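Local coordinates for 2,4-dihydroxyhept-2-ene-1,7-dioic acid aldolase (Kordia algicida OT-1, PDB 6BDE), which binds heme b and probably acts as an H-NOX sensor of nitric oxide or a related diatomic gas, at residues A[26-31]-A[56-61]; A[43-48]-A[137-142]; A[50-55]-A[65-70]; A[120-123]-A[129-132]; A[149-152]-A[157-160]. The protein carries 1 engineered substitution. One frame throughout, in Å; residues are numbered along the deposited sequence.

Contact 1 (A[26-31]-A[56-61])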
# COMPACT_ATOMS: atom_id res chain seq x y z
N ILE A 26 -0.07 13.82 15.52
CA ILE A 26 -1.28 13.48 16.27
C ILE A 26 -1.87 14.73 16.91
O ILE A 26 -3.09 14.93 16.90
CB ILE A 26 -0.97 12.40 17.32
CG1 ILE A 26 -0.82 11.03 16.66
CG2 ILE A 26 -2.05 12.36 18.39
CD1 ILE A 26 -0.49 9.92 17.62
N THR A 27 -1.02 15.60 17.45
CA THR A 27 -1.51 16.84 18.05
C THR A 27 -2.11 17.77 17.00
O THR A 27 -3.16 18.38 17.24
CB THR A 27 -0.37 17.54 18.81
OG1 THR A 27 -0.09 16.81 20.02
CG2 THR A 27 -0.75 18.96 19.17
N GLN A 28 -1.49 17.85 15.82
CA GLN A 28 -2.03 18.66 14.73
C GLN A 28 -3.31 18.09 14.13
O GLN A 28 -3.93 18.76 13.31
CB GLN A 28 -0.99 18.82 13.62
CG GLN A 28 0.31 19.48 14.04
CD GLN A 28 1.38 19.36 12.97
OE1 GLN A 28 1.68 18.27 12.50
NE2 GLN A 28 1.97 20.49 12.59
N SER A 29 -3.71 16.88 14.53
CA SER A 29 -4.83 16.17 13.92
C SER A 29 -5.94 15.94 14.93
O SER A 29 -5.69 15.65 16.11
CB SER A 29 -4.38 14.83 13.34
OG SER A 29 -3.40 14.98 12.33
N GLU A 30 -7.19 16.07 14.46
CA GLU A 30 -8.38 15.70 15.22
C GLU A 30 -9.34 15.01 14.25
O GLU A 30 -9.93 15.70 13.42
CB GLU A 30 -9.05 16.93 15.85
CG GLU A 30 -8.09 17.87 16.59
CD GLU A 30 -7.97 19.22 15.90
OE1 GLU A 30 -7.19 19.32 14.93
OE2 GLU A 30 -8.66 20.17 16.31
N LEU A 31 -9.51 13.67 14.30
CA LEU A 31 -9.02 12.56 15.17
C LEU A 31 -9.98 12.25 16.32
O LEU A 31 -9.76 12.63 17.47
CB LEU A 31 -7.60 12.76 15.73
CG LEU A 31 -6.56 11.87 15.05
CD1 LEU A 31 -6.58 12.09 13.54
CD2 LEU A 31 -5.18 12.10 15.63
N SER A 56 3.57 15.15 5.96
CA SER A 56 4.18 15.69 4.75
C SER A 56 4.59 17.14 4.93
O SER A 56 5.66 17.56 4.48
CB SER A 56 3.21 15.54 3.58
OG SER A 56 3.82 15.98 2.37
N ALA A 57 3.74 17.94 5.60
CA ALA A 57 4.07 19.34 5.82
C ALA A 57 5.24 19.48 6.79
O ALA A 57 6.09 20.37 6.62
CB ALA A 57 2.85 20.09 6.35
N ASN A 58 5.31 18.62 7.81
CA ASN A 58 6.36 18.74 8.81
C ASN A 58 7.70 18.26 8.27
O ASN A 58 8.75 18.87 8.56
CB ASN A 58 5.97 17.96 10.07
CG ASN A 58 4.77 18.56 10.77
OD1 ASN A 58 4.37 19.69 10.49
ND2 ASN A 58 4.18 17.80 11.68
N THR A 59 7.70 17.19 7.48
CA THR A 59 8.94 16.58 7.02
C THR A 59 9.36 17.05 5.63
O THR A 59 10.50 16.78 5.22
CB THR A 59 8.80 15.06 7.00
OG1 THR A 59 7.78 14.68 6.06
CG2 THR A 59 8.40 14.55 8.38
N ASP A 60 8.49 17.75 4.91
CA ASP A 60 8.72 18.18 3.53
C ASP A 60 8.89 16.99 2.58
O ASP A 60 9.42 17.15 1.47
CB ASP A 60 9.92 19.12 3.42
CG ASP A 60 9.84 20.04 2.21
OD1 ASP A 60 8.73 20.18 1.65
OD2 ASP A 60 10.87 20.62 1.82
N VAL A 61 8.45 15.81 2.99
CA VAL A 61 8.40 14.64 2.12
C VAL A 61 6.98 14.51 1.58
O VAL A 61 6.01 14.64 2.34
CB VAL A 61 8.83 13.36 2.87
CG1 VAL A 61 8.68 12.14 1.97
CG2 VAL A 61 10.26 13.50 3.38

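Contact 2 (A[43-48]-A[137-142]). With HEM (protoporphyrin IX containing Fe), chain B.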
# COMPACT_ATOMS: atom_id res chain seq x y z
N TYR A 43 -11.42 2.50 11.83
CA TYR A 43 -11.36 3.95 11.97
C TYR A 43 -11.56 4.61 10.61
O TYR A 43 -11.27 4.01 9.57
CB TYR A 43 -10.02 4.39 12.58
CG TYR A 43 -9.65 3.63 13.83
CD1 TYR A 43 -8.94 2.43 13.76
CD2 TYR A 43 -10.00 4.10 15.08
CE1 TYR A 43 -8.60 1.74 14.90
CE2 TYR A 43 -9.67 3.42 16.23
CZ TYR A 43 -8.97 2.23 16.13
OH TYR A 43 -8.63 1.54 17.28
N ARG A 44 -12.04 5.84 10.64
CA ARG A 44 -12.26 6.60 9.42
C ARG A 44 -10.93 6.90 8.74
O ARG A 44 -9.93 7.21 9.39
CB ARG A 44 -12.99 7.91 9.73
CG ARG A 44 -14.43 7.74 10.17
CD ARG A 44 -15.12 6.61 9.43
NE ARG A 44 -15.27 5.42 10.26
CZ ARG A 44 -15.17 4.18 9.81
NH1 ARG A 44 -14.93 3.96 8.52
NH2 ARG A 44 -15.32 3.15 10.64
N PHE A 45 -10.92 6.80 7.41
CA PHE A 45 -9.71 7.11 6.66
C PHE A 45 -9.33 8.58 6.78
O PHE A 45 -8.15 8.93 6.62
CB PHE A 45 -9.88 6.73 5.18
CG PHE A 45 -8.74 7.17 4.31
CD1 PHE A 45 -7.54 6.48 4.33
CD2 PHE A 45 -8.86 8.27 3.49
CE1 PHE A 45 -6.48 6.88 3.53
CE2 PHE A 45 -7.81 8.68 2.69
CZ PHE A 45 -6.62 7.99 2.71
N SER A 46 -10.30 9.45 7.06
CA SER A 46 -10.01 10.87 7.23
C SER A 46 -9.00 11.10 8.34
O SER A 46 -8.28 12.10 8.33
CB SER A 46 -11.30 11.64 7.51
OG SER A 46 -11.93 11.16 8.68
N GLU A 47 -8.93 10.19 9.31
CA GLU A 47 -7.90 10.27 10.34
C GLU A 47 -6.52 10.04 9.74
O GLU A 47 -5.58 10.79 10.02
CB GLU A 47 -8.19 9.25 11.44
CG GLU A 47 -9.16 9.73 12.50
CD GLU A 47 -9.06 8.93 13.78
OE1 GLU A 47 -7.96 8.41 14.06
OE2 GLU A 47 -10.07 8.82 14.51
N MET A 48 -6.38 9.00 8.91
CA MET A 48 -5.10 8.71 8.28
C MET A 48 -4.69 9.82 7.31
O MET A 48 -3.51 10.16 7.22
CB MET A 48 -5.17 7.36 7.56
CG MET A 48 -3.96 7.03 6.70
SD MET A 48 -2.40 7.07 7.61
CE MET A 48 -2.50 5.53 8.51
N ARG A 137 -9.71 6.70 -1.51
CA ARG A 137 -8.62 7.05 -0.62
C ARG A 137 -7.33 7.41 -1.35
O ARG A 137 -6.41 7.94 -0.72
CB ARG A 137 -8.36 5.90 0.36
CG ARG A 137 -9.55 5.63 1.29
CD ARG A 137 -9.39 4.33 2.05
NE ARG A 137 -9.69 3.16 1.23
CZ ARG A 137 -10.92 2.71 0.99
NH1 ARG A 137 -11.97 3.34 1.51
NH2 ARG A 137 -11.10 1.64 0.23
N ALA A 138 -7.25 7.14 -2.65
CA ALA A 138 -6.14 7.58 -3.50
C ALA A 138 -4.79 7.13 -2.94
O ALA A 138 -3.83 7.90 -2.88
CB ALA A 138 -6.17 9.09 -3.70
N MET A 139 -4.72 5.87 -2.52
CA MET A 139 -3.49 5.29 -1.97
C MET A 139 -2.73 4.49 -3.02
O MET A 139 -2.23 3.40 -2.74
CB MET A 139 -3.81 4.43 -0.75
CG MET A 139 -4.37 5.23 0.42
SD MET A 139 -4.78 4.23 1.85
CE MET A 139 -3.17 3.54 2.26
N HIS A 140 -2.62 5.04 -4.23
CA HIS A 140 -1.97 4.32 -5.33
C HIS A 140 -0.50 4.02 -5.02
O HIS A 140 0.01 2.96 -5.40
CB HIS A 140 -2.10 5.12 -6.62
CG HIS A 140 -1.96 6.60 -6.44
ND1 HIS A 140 -0.74 7.23 -6.36
CD2 HIS A 140 -2.90 7.57 -6.33
CE1 HIS A 140 -0.92 8.53 -6.20
NE2 HIS A 140 -2.22 8.76 -6.18
N HIS A 141 0.18 4.95 -4.34
CA HIS A 141 1.59 4.72 -4.03
C HIS A 141 1.78 3.74 -2.88
O HIS A 141 2.85 3.12 -2.79
CB HIS A 141 2.27 6.05 -3.70
CG HIS A 141 2.89 6.71 -4.90
ND1 HIS A 141 2.17 7.01 -6.03
CD2 HIS A 141 4.16 7.10 -5.15
CE1 HIS A 141 2.96 7.57 -6.93
NE2 HIS A 141 4.18 7.63 -6.41
N PHE A 142 0.78 3.57 -2.01
CA PHE A 142 0.81 2.47 -1.06
C PHE A 142 0.79 1.13 -1.80
O PHE A 142 1.55 0.22 -1.47
CB PHE A 142 -0.37 2.57 -0.09
CG PHE A 142 -0.41 1.49 0.94
CD1 PHE A 142 0.46 1.51 2.03
CD2 PHE A 142 -1.31 0.44 0.84
CE1 PHE A 142 0.42 0.51 2.98
CE2 PHE A 142 -1.35 -0.56 1.79
CZ PHE A 142 -0.48 -0.53 2.86
CHA HEM B . -5.68 -1.95 1.98
CHB HEM B . -4.33 -6.97 3.54
CHC HEM B . -1.63 -7.73 -1.21
CHD HEM B . -2.78 -2.60 -2.66
C1A HEM B . -5.31 -3.50 2.57
C2A HEM B . -5.63 -3.55 3.95
C3A HEM B . -5.30 -4.78 4.32
C4A HEM B . -4.79 -5.38 3.15
CMA HEM B . -5.44 -5.41 5.71
CAA HEM B . -6.25 -2.44 4.80
CBA HEM B . -7.78 -2.58 4.71
CGA HEM B . -8.48 -1.60 5.65
O1A HEM B . -9.72 -1.70 5.85
O2A HEM B . -7.82 -0.69 6.22
C1B HEM B . -3.42 -7.43 2.23
C2B HEM B . -2.56 -8.71 2.34
C3B HEM B . -1.90 -8.84 1.09
C4B HEM B . -2.37 -7.67 0.28
CMB HEM B . -2.46 -9.64 3.55
CAB HEM B . -0.93 -9.93 0.64
CBB HEM B . -1.29 -11.20 0.66
C1C HEM B . -1.88 -6.14 -1.79
C2C HEM B . -1.01 -5.86 -2.87
C3C HEM B . -1.29 -4.60 -3.22
C4C HEM B . -2.32 -4.20 -2.34
CMC HEM B . 0.03 -6.80 -3.50
CAC HEM B . -0.67 -3.78 -4.34
CBC HEM B . -1.32 -3.61 -5.47
C1D HEM B . -3.67 -2.20 -1.30
C2D HEM B . -3.87 -0.71 -1.26
C3D HEM B . -4.62 -0.47 -0.08
C4D HEM B . -4.84 -1.86 0.57
CMD HEM B . -3.40 0.33 -2.28
CAD HEM B . -5.10 0.88 0.44
CBD HEM B . -6.63 0.94 0.48
CGD HEM B . -7.13 1.63 -0.79
O1D HEM B . -6.34 1.82 -1.75
O2D HEM B . -8.33 2.00 -0.86
NA HEM B . -4.70 -4.61 1.98
NB HEM B . -3.27 -6.66 0.91
NC HEM B . -2.71 -5.11 -1.34
ND HEM B . -4.16 -3.03 -0.17
FE HEM B . -4.14 -5.04 0.08

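Contact 3 (A[50-55]-A[65-70])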
# COMPACT_ATOMS: atom_id res chain seq x y z
N GLN A 50 -5.34 12.97 7.61
CA GLN A 50 -4.80 14.04 8.44
C GLN A 50 -3.36 13.72 8.85
O GLN A 50 -2.49 14.59 8.81
CB GLN A 50 -5.67 14.25 9.67
CG GLN A 50 -7.01 14.90 9.40
CD GLN A 50 -7.77 15.21 10.67
OE1 GLN A 50 -7.43 16.16 11.39
NE2 GLN A 50 -8.79 14.42 10.97
N LEU A 51 -3.11 12.48 9.28
CA LEU A 51 -1.77 12.09 9.69
C LEU A 51 -0.78 12.21 8.54
O LEU A 51 0.36 12.65 8.74
CB LEU A 51 -1.79 10.67 10.24
CG LEU A 51 -2.62 10.42 11.51
CD1 LEU A 51 -2.66 8.94 11.84
CD2 LEU A 51 -2.07 11.23 12.68
N LEU A 52 -1.20 11.84 7.33
CA LEU A 52 -0.31 11.92 6.18
C LEU A 52 -0.05 13.36 5.78
O LEU A 52 1.09 13.74 5.49
CB LEU A 52 -0.89 11.13 5.01
CG LEU A 52 -0.94 9.61 5.16
CD1 LEU A 52 -1.91 9.00 4.15
CD2 LEU A 52 0.45 9.01 5.00
N GLN A 53 -1.10 14.19 5.75
CA GLN A 53 -0.93 15.58 5.34
C GLN A 53 -0.05 16.35 6.32
O GLN A 53 0.77 17.18 5.92
CB GLN A 53 -2.30 16.26 5.20
CG GLN A 53 -3.07 15.84 3.96
CD GLN A 53 -4.49 16.38 3.96
OE1 GLN A 53 -4.99 16.86 4.98
NE2 GLN A 53 -5.15 16.30 2.81
N ASN A 54 -0.22 16.09 7.62
CA ASN A 54 0.59 16.79 8.62
C ASN A 54 2.03 16.29 8.62
O ASN A 54 2.96 17.08 8.80
CB ASN A 54 -0.04 16.63 10.00
CG ASN A 54 -1.24 17.53 10.20
OD1 ASN A 54 -1.21 18.72 9.86
ND2 ASN A 54 -2.31 16.98 10.76
N LEU A 55 2.22 14.99 8.41
CA LEU A 55 3.58 14.46 8.30
C LEU A 55 4.29 15.02 7.08
O LEU A 55 5.48 15.34 7.14
CB LEU A 55 3.54 12.93 8.25
CG LEU A 55 4.90 12.21 8.20
CD1 LEU A 55 5.63 12.38 9.52
CD2 LEU A 55 4.72 10.74 7.87
N ASP A 65 5.69 9.81 -1.63
CA ASP A 65 6.88 9.10 -1.17
C ASP A 65 6.67 8.47 0.20
O ASP A 65 7.20 7.38 0.48
CB ASP A 65 8.08 10.05 -1.14
CG ASP A 65 8.65 10.32 -2.52
OD1 ASP A 65 8.05 9.86 -3.51
OD2 ASP A 65 9.69 10.99 -2.61
N LEU A 66 5.90 9.13 1.07
CA LEU A 66 5.61 8.55 2.37
C LEU A 66 4.79 7.27 2.24
O LEU A 66 5.07 6.27 2.91
CB LEU A 66 4.87 9.57 3.25
CG LEU A 66 5.65 10.80 3.70
CD1 LEU A 66 4.72 11.85 4.29
CD2 LEU A 66 6.73 10.41 4.70
N LEU A 67 3.78 7.29 1.36
CA LEU A 67 2.96 6.10 1.16
C LEU A 67 3.73 5.00 0.42
O LEU A 67 3.49 3.82 0.67
CB LEU A 67 1.69 6.46 0.40
CG LEU A 67 0.59 7.14 1.22
CD1 LEU A 67 -0.60 7.48 0.34
CD2 LEU A 67 0.17 6.27 2.39
N LEU A 68 4.64 5.38 -0.48
CA LEU A 68 5.48 4.39 -1.14
C LEU A 68 6.35 3.65 -0.12
O LEU A 68 6.40 2.42 -0.11
CB LEU A 68 6.34 5.06 -2.21
CG LEU A 68 7.02 4.16 -3.26
CD1 LEU A 68 7.25 4.94 -4.54
CD2 LEU A 68 8.34 3.58 -2.75
N THR A 69 7.04 4.41 0.74
CA THR A 69 7.87 3.80 1.76
C THR A 69 7.04 2.93 2.71
O THR A 69 7.46 1.84 3.09
CB THR A 69 8.62 4.88 2.55
OG1 THR A 69 9.48 5.60 1.66
CG2 THR A 69 9.45 4.26 3.66
N TYR A 70 5.84 3.41 3.07
CA TYR A 70 4.98 2.62 3.95
C TYR A 70 4.49 1.35 3.25
O TYR A 70 4.45 0.28 3.86
CB TYR A 70 3.80 3.46 4.42
CG TYR A 70 2.88 2.72 5.37
CD1 TYR A 70 3.39 1.88 6.35
CD2 TYR A 70 1.50 2.87 5.28
CE1 TYR A 70 2.55 1.20 7.21
CE2 TYR A 70 0.66 2.20 6.15
CZ TYR A 70 1.19 1.36 7.11
OH TYR A 70 0.36 0.69 7.97

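Contact 4 (A[120-123]-A[129-132])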
# COMPACT_ATOMS: atom_id res chain seq x y z
N VAL A 120 -8.73 -3.91 -11.56
CA VAL A 120 -9.34 -4.53 -12.74
C VAL A 120 -8.25 -4.73 -13.78
O VAL A 120 -7.63 -3.76 -14.24
CB VAL A 120 -10.48 -3.68 -13.31
CG1 VAL A 120 -11.12 -4.37 -14.50
CG2 VAL A 120 -11.52 -3.41 -12.23
N VAL A 121 -8.01 -5.99 -14.15
CA VAL A 121 -7.02 -6.31 -15.17
C VAL A 121 -7.60 -5.99 -16.54
O VAL A 121 -8.72 -6.40 -16.87
CB VAL A 121 -6.60 -7.79 -15.07
CG1 VAL A 121 -5.63 -8.14 -16.19
CG2 VAL A 121 -5.99 -8.08 -13.71
N GLU A 122 -6.84 -5.24 -17.34
CA GLU A 122 -7.20 -4.97 -18.72
C GLU A 122 -6.33 -5.72 -19.72
O GLU A 122 -6.83 -6.11 -20.78
CB GLU A 122 -7.13 -3.47 -19.02
CG GLU A 122 -8.16 -2.65 -18.27
CD GLU A 122 -8.18 -1.19 -18.69
OE1 GLU A 122 -7.15 -0.72 -19.22
OE2 GLU A 122 -9.21 -0.52 -18.50
N GLU A 123 -5.05 -5.91 -19.41
CA GLU A 123 -4.14 -6.68 -20.24
C GLU A 123 -3.20 -7.47 -19.34
O GLU A 123 -2.87 -7.03 -18.23
CB GLU A 123 -3.31 -5.78 -21.18
CG GLU A 123 -4.14 -4.96 -22.16
CD GLU A 123 -3.31 -3.95 -22.91
OE1 GLU A 123 -2.11 -4.20 -23.13
OE2 GLU A 123 -3.85 -2.89 -23.28
N LEU A 129 1.51 -6.50 -17.20
CA LEU A 129 0.21 -6.43 -16.54
C LEU A 129 -0.24 -4.98 -16.49
O LEU A 129 0.49 -4.12 -16.00
CB LEU A 129 0.28 -7.02 -15.13
CG LEU A 129 -1.01 -6.96 -14.31
CD1 LEU A 129 -2.07 -7.85 -14.94
CD2 LEU A 129 -0.75 -7.35 -12.87
N THR A 130 -1.45 -4.72 -16.99
CA THR A 130 -2.06 -3.40 -16.93
C THR A 130 -3.35 -3.51 -16.13
O THR A 130 -4.25 -4.27 -16.49
CB THR A 130 -2.35 -2.86 -18.33
OG1 THR A 130 -1.11 -2.69 -19.04
CG2 THR A 130 -3.06 -1.51 -18.25
N MET A 131 -3.42 -2.76 -15.03
CA MET A 131 -4.57 -2.80 -14.13
C MET A 131 -5.06 -1.40 -13.84
O MET A 131 -4.29 -0.43 -13.85
CB MET A 131 -4.22 -3.50 -12.81
CG MET A 131 -3.96 -4.99 -12.93
SD MET A 131 -3.87 -5.79 -11.32
CE MET A 131 -2.51 -4.89 -10.57
N ILE A 132 -6.36 -1.29 -13.58
CA ILE A 132 -6.98 -0.03 -13.19
C ILE A 132 -7.22 -0.08 -11.68
O ILE A 132 -7.93 -0.96 -11.19
CB ILE A 132 -8.30 0.22 -13.95
CG1 ILE A 132 -8.06 0.18 -15.46
CG2 ILE A 132 -8.89 1.56 -13.55
CD1 ILE A 132 -7.10 1.23 -15.95

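Contact 5 (A[149-152]-A[157-160])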
# COMPACT_ATOMS: atom_id res chain seq x y z
N LYS A 149 7.76 -4.57 -3.72
CA LYS A 149 8.24 -5.66 -2.89
C LYS A 149 7.71 -7.01 -3.33
O LYS A 149 8.31 -8.04 -3.00
CB LYS A 149 7.88 -5.41 -1.43
CG LYS A 149 8.67 -4.28 -0.79
CD LYS A 149 10.15 -4.61 -0.76
CE LYS A 149 10.97 -3.47 -0.20
NZ LYS A 149 12.41 -3.82 -0.07
N THR A 150 6.60 -7.04 -4.08
CA THR A 150 6.14 -8.30 -4.66
C THR A 150 7.15 -8.83 -5.66
O THR A 150 7.49 -10.02 -5.67
CB THR A 150 4.78 -8.10 -5.33
OG1 THR A 150 3.81 -7.73 -4.34
CG2 THR A 150 4.33 -9.38 -6.03
N PHE A 151 7.67 -7.94 -6.52
CA PHE A 151 8.70 -8.35 -7.48
C PHE A 151 10.00 -8.69 -6.77
O PHE A 151 10.69 -9.65 -7.15
CB PHE A 151 8.91 -7.25 -8.51
CG PHE A 151 7.86 -7.22 -9.58
CD1 PHE A 151 7.99 -8.01 -10.71
CD2 PHE A 151 6.74 -6.42 -9.45
CE1 PHE A 151 7.02 -8.00 -11.70
CE2 PHE A 151 5.77 -6.40 -10.44
CZ PHE A 151 5.91 -7.19 -11.56
N GLU A 152 10.35 -7.93 -5.72
CA GLU A 152 11.56 -8.23 -4.97
C GLU A 152 11.45 -9.57 -4.26
O GLU A 152 12.45 -10.29 -4.13
CB GLU A 152 11.83 -7.11 -3.96
CG GLU A 152 13.07 -7.34 -3.11
CD GLU A 152 13.63 -6.06 -2.52
OE1 GLU A 152 14.54 -6.14 -1.67
OE2 GLU A 152 13.14 -4.97 -2.89
N SER A 157 12.22 -7.63 -10.71
CA SER A 157 11.99 -6.20 -10.65
C SER A 157 11.14 -5.80 -11.85
O SER A 157 11.05 -6.53 -12.84
CB SER A 157 13.31 -5.41 -10.64
OG SER A 157 13.99 -5.55 -11.87
N ALA A 158 10.51 -4.64 -11.75
CA ALA A 158 9.58 -4.21 -12.79
C ALA A 158 9.57 -2.70 -12.91
O ALA A 158 9.76 -1.98 -11.92
CB ALA A 158 8.16 -4.71 -12.51
N GLU A 159 9.36 -2.23 -14.13
CA GLU A 159 9.02 -0.83 -14.38
C GLU A 159 7.51 -0.68 -14.24
O GLU A 159 6.75 -1.34 -14.96
CB GLU A 159 9.49 -0.41 -15.77
CG GLU A 159 8.87 0.90 -16.25
CD GLU A 159 9.03 1.10 -17.75
OE1 GLU A 159 8.44 0.30 -18.52
OE2 GLU A 159 9.74 2.04 -18.15
N ILE A 160 7.08 0.18 -13.33
CA ILE A 160 5.67 0.39 -13.05
C ILE A 160 5.34 1.86 -13.29
O ILE A 160 5.85 2.73 -12.59
CB ILE A 160 5.30 -0.03 -11.62
CG1 ILE A 160 5.74 -1.47 -11.36
CG2 ILE A 160 3.80 0.12 -11.40
CD1 ILE A 160 5.34 -2.00 -10.00

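Contact 1 (A[26-31]-A[56-61])
Gln28 and Asn58 meet amide to amide in a reciprocal pair of hydrogen bonds. Asn58 ND2 gives the shorter one to Gln28 OE1 (2.7 Å), and Gln28 NE2 returns a longer one to Asn58 OD1 (3.3 Å). The side chains come from opposite directions and their amide planes lie 30° apart, so the ring of bonds is slightly twisted. Gln28 NE2 reaches Asn58 OD1 in the carbonyl plane, on a lone pair, whereas Asn58 ND2 stands tilted from the carbonyl plane of Gln28. With CG turned opposite its carbonyl carbon (chi1 -59°), Gln28 runs on extended and spans the gap. A flip of one amide alone would set oxygen against oxygen and nitrogen against nitrogen, so the pairing ties the two orientations together. A leucine in place of Gln28 has neither amide group, and would probably leave Asn58 OD1 without this donor and Asn58 ND2 without this acceptor, holding the amide less firmly.

The bridge lies at the surface of the N-terminal helical part of the H-NOX fold, linking the chain at the end of helix 19-27 to the last turn of helix 45-59. Asn58 also touches Met21, Lys24 and Ile25 of helix 19-27, and Gln28 touches Asn54.

Other polar bonds shape the chain near each end. After Asn58 the helix stops at Asp60, which has positive phi. There Ser56 OG donates to Val61 O (2.6 Å), and Val61 N makes a weak bond to Thr59 OG1. On the other side, Ser29 N bonds to Ile26 O (3.1 Å).

Contact 2 (A[43-48]-A[137-142])
Phe45 lies against Arg137, the arginine of the Tyr-x-Ser-x-Arg heme-binding motif of H-NOX proteins, here Tyr133, Ser135 and Arg137. The phenyl ring takes the aliphatic part of the arginine on one face: Arg137 CG stands 3.5 Å from the centroid of the Phe45 ring and 13° off its normal, a CH-pi contact. Arg137 CB and CD spread over the same ring, CB toward CZ and CE2, CD toward CD1, while the far end of the ring touches backbone, with Phe45 CZ 3.4 Å from Arg137 O. Phe45 CG is trans to its own N (chi1 173°), which swings the ring out from the start of helix 45-59.

Beyond the packed methylenes, a bend at chi3 (-78°) turns the guanidinium to the heme. Its NE donates to heme O2D (2.8 Å) and NH2 adds a weak bond to the same oxygen, which sits at the guanidinium edge. Glu115 forms a long, weak ion pair with Arg137 NH1 and a salt bridge with Arg44.

Met139, at the N-cap position of helix 140-153, slides past Phe45 in the opposite direction, a Met-aromatic contact approached obliquely. Met1 packs on both Phe45 and Met139. Segment 137-142 thus lies between the helical N-terminal part of the fold and the heme, whose ring D meets the edge of Phe142, CD2 lying 3.5 Å from heme C2D. Met139 SD stands between the Phe45 ring and the cofactor, 3.6 Å from both Phe45 CE1 and heme CAD.

Contact 3 (A[50-55]-A[65-70])
Leu66 reaches across to Leu55, and the Leu66 side chain traces one half of this interface. Its CB points toward helix 50-55, and CG, set opposite the carbonyl carbon (chi1 -68°), directs the fork to Leu55. The methyls do the touching. CD1 lies 3.7 Å from Leu55 CD2 and 3.9 Å from Leu55 CG, and comes within 4.3 Å of the backbone at Leu52 O. CD2 meets Leu55 CD2 at 3.8 Å, so that this one methyl of Leu55 sits against both tips of the Leu66 fork. The two side chains run at a slant to each other.

The other half is a second leucine pair, met at about a right angle. Leu67 CD2 faces the fork of Leu52, 3.8 Å from Leu52 CD2 and 3.9 Å from Leu52 CD1. Although the CB of Leu67 does not aim at the opposite helix, its tip closes the distance.

Helices 45-59 and 63-81 are consecutive in the helical part of the H-NOX fold. Their local axes approach to 11.2 Å with directions 118° apart, a wide spacing bridged by long side chains. Phe9 of helix 3-17 packs on Leu52 and Leu55, Met21 and Ile25 flank Leu55, and Val61 touches Leu66.

All four leucines are buried. Across the two segments no hydrogen bond forms, and backbone bonds run along each helix, as from Tyr70 N to Leu66 O, so the contact rests on close-fitting methyls and has no directional bond to fix its geometry.

Contact 4 (A[120-123]-A[129-132])
A classic beta bulge sets Glu122 and Glu123 together opposite Thr130. Thr130 O takes both amides: Glu122 N at 2.9 Å, nearly in line with the C=O bond, and Glu123 N in a weak bond of 3.4 Å. Thr130 N in turn gives a straight bond (176°) to Glu123 O at 3.0 Å. Before the bulge the register is regular. Val120 and Ile132 form a hydrogen-bonded antiparallel pair, Ile132 N to Val120 O at 2.9 Å and Val120 N to Ile132 O at 3.1 Å, and Val121 and Met131 follow as a non-hydrogen-bonded pair.

The two segments are the arms of an antiparallel hairpin in the sheet of the heme-bearing C-terminal part of the H-NOX fold. The extra residue turns the chain a corner at Glu122 and shifts the register by one. Strand 128-134 is bonded on to strand 171-178 through Leu129 and Met131.

On the face shared with Met131, Val121 splits its methyls between two neighbours: CG1, trans to N (chi1 177°), lies 3.8 Å from Leu129 CD1, while CG2 lies against Met131 CG. An alanine here would remove both methyls and would probably leave Leu129 CD1 and Met131 CG without their cover from this strand. Leu129 also packs on Ile93 and Leu96, and the Met131 side chain comes to about 5 Å from the heme.

Val120, Glu123, Thr130 and Ile132 point to the other face. Glu122 stretches out extended from the corner and lays its carboxylate against Ile132, OE2 being 3.3 Å from Ile132 CG1. Lys173 touches Glu122, Thr130 and Ile132.

Contact 5 (A[149-152]-A[157-160])
Ala158 plants its methyl over the centre of the Phe151 ring. CB stands 3.4 Å from the ring centroid and 9° off the normal, a CH-pi contact in which all six ring carbons lie at similar range, CZ nearest at 3.5 Å. Ile160 CD1 approaches the same ring obliquely, 4.4 Å from Phe151 CE2. At the base of the side chain, Phe151 CB rests on Ser157 CA (3.9 Å). Turning CG opposite the carbonyl carbon (chi1 -79°) sends the phenyl group off helix 140-153 over the start of the strand.

Further out, the Phe151 side chain touches Ile176 and Lys178 of strand 171-178 and Pro92, Ile93 and Leu96 of helix 92-96. Strand 158-164 is held beside strand 171-178 by backbone bonds of Ser157 with Asn179 and of Glu159 with Asn177, and Ser157 OG bonds to Asn179 ND2. Within the helix Lys149 NZ forms a salt bridge with Glu152 OE2 (3.1 Å), the lysine coming from above the carboxylate plane.

Thr150, next to Phe151, belongs to the heme pocket. The chain reverses here from helix to strand, folding helix 140-153 onto the antiparallel sheet of the H-NOX heme domain.

Overall arrangement
Contacts 1, 2 and 3 share helix 45-59 and touch one another: Ser29 OG lies 2.8 Å from Asn54 ND2 between contacts 1 and 3, and Phe142 CE1 is 3.5 Å from Tyr70 CD2 between contacts 2 and 3. Contact 2 grips a heme propionate directly; Leu67 of contact 3 lies about 8 Å from the heme by its side chain. Contacts 4 and 5 reach the same sheet, nearest atoms about 7 Å apart, and contact 5 shares helix 140-153 with contact 2. The side chain of Met131 in contact 4 is about 9 Å from that of His104, the axial iron ligand. Contact 1, its centre 34 Å from that of contact 4, marks the far helical end.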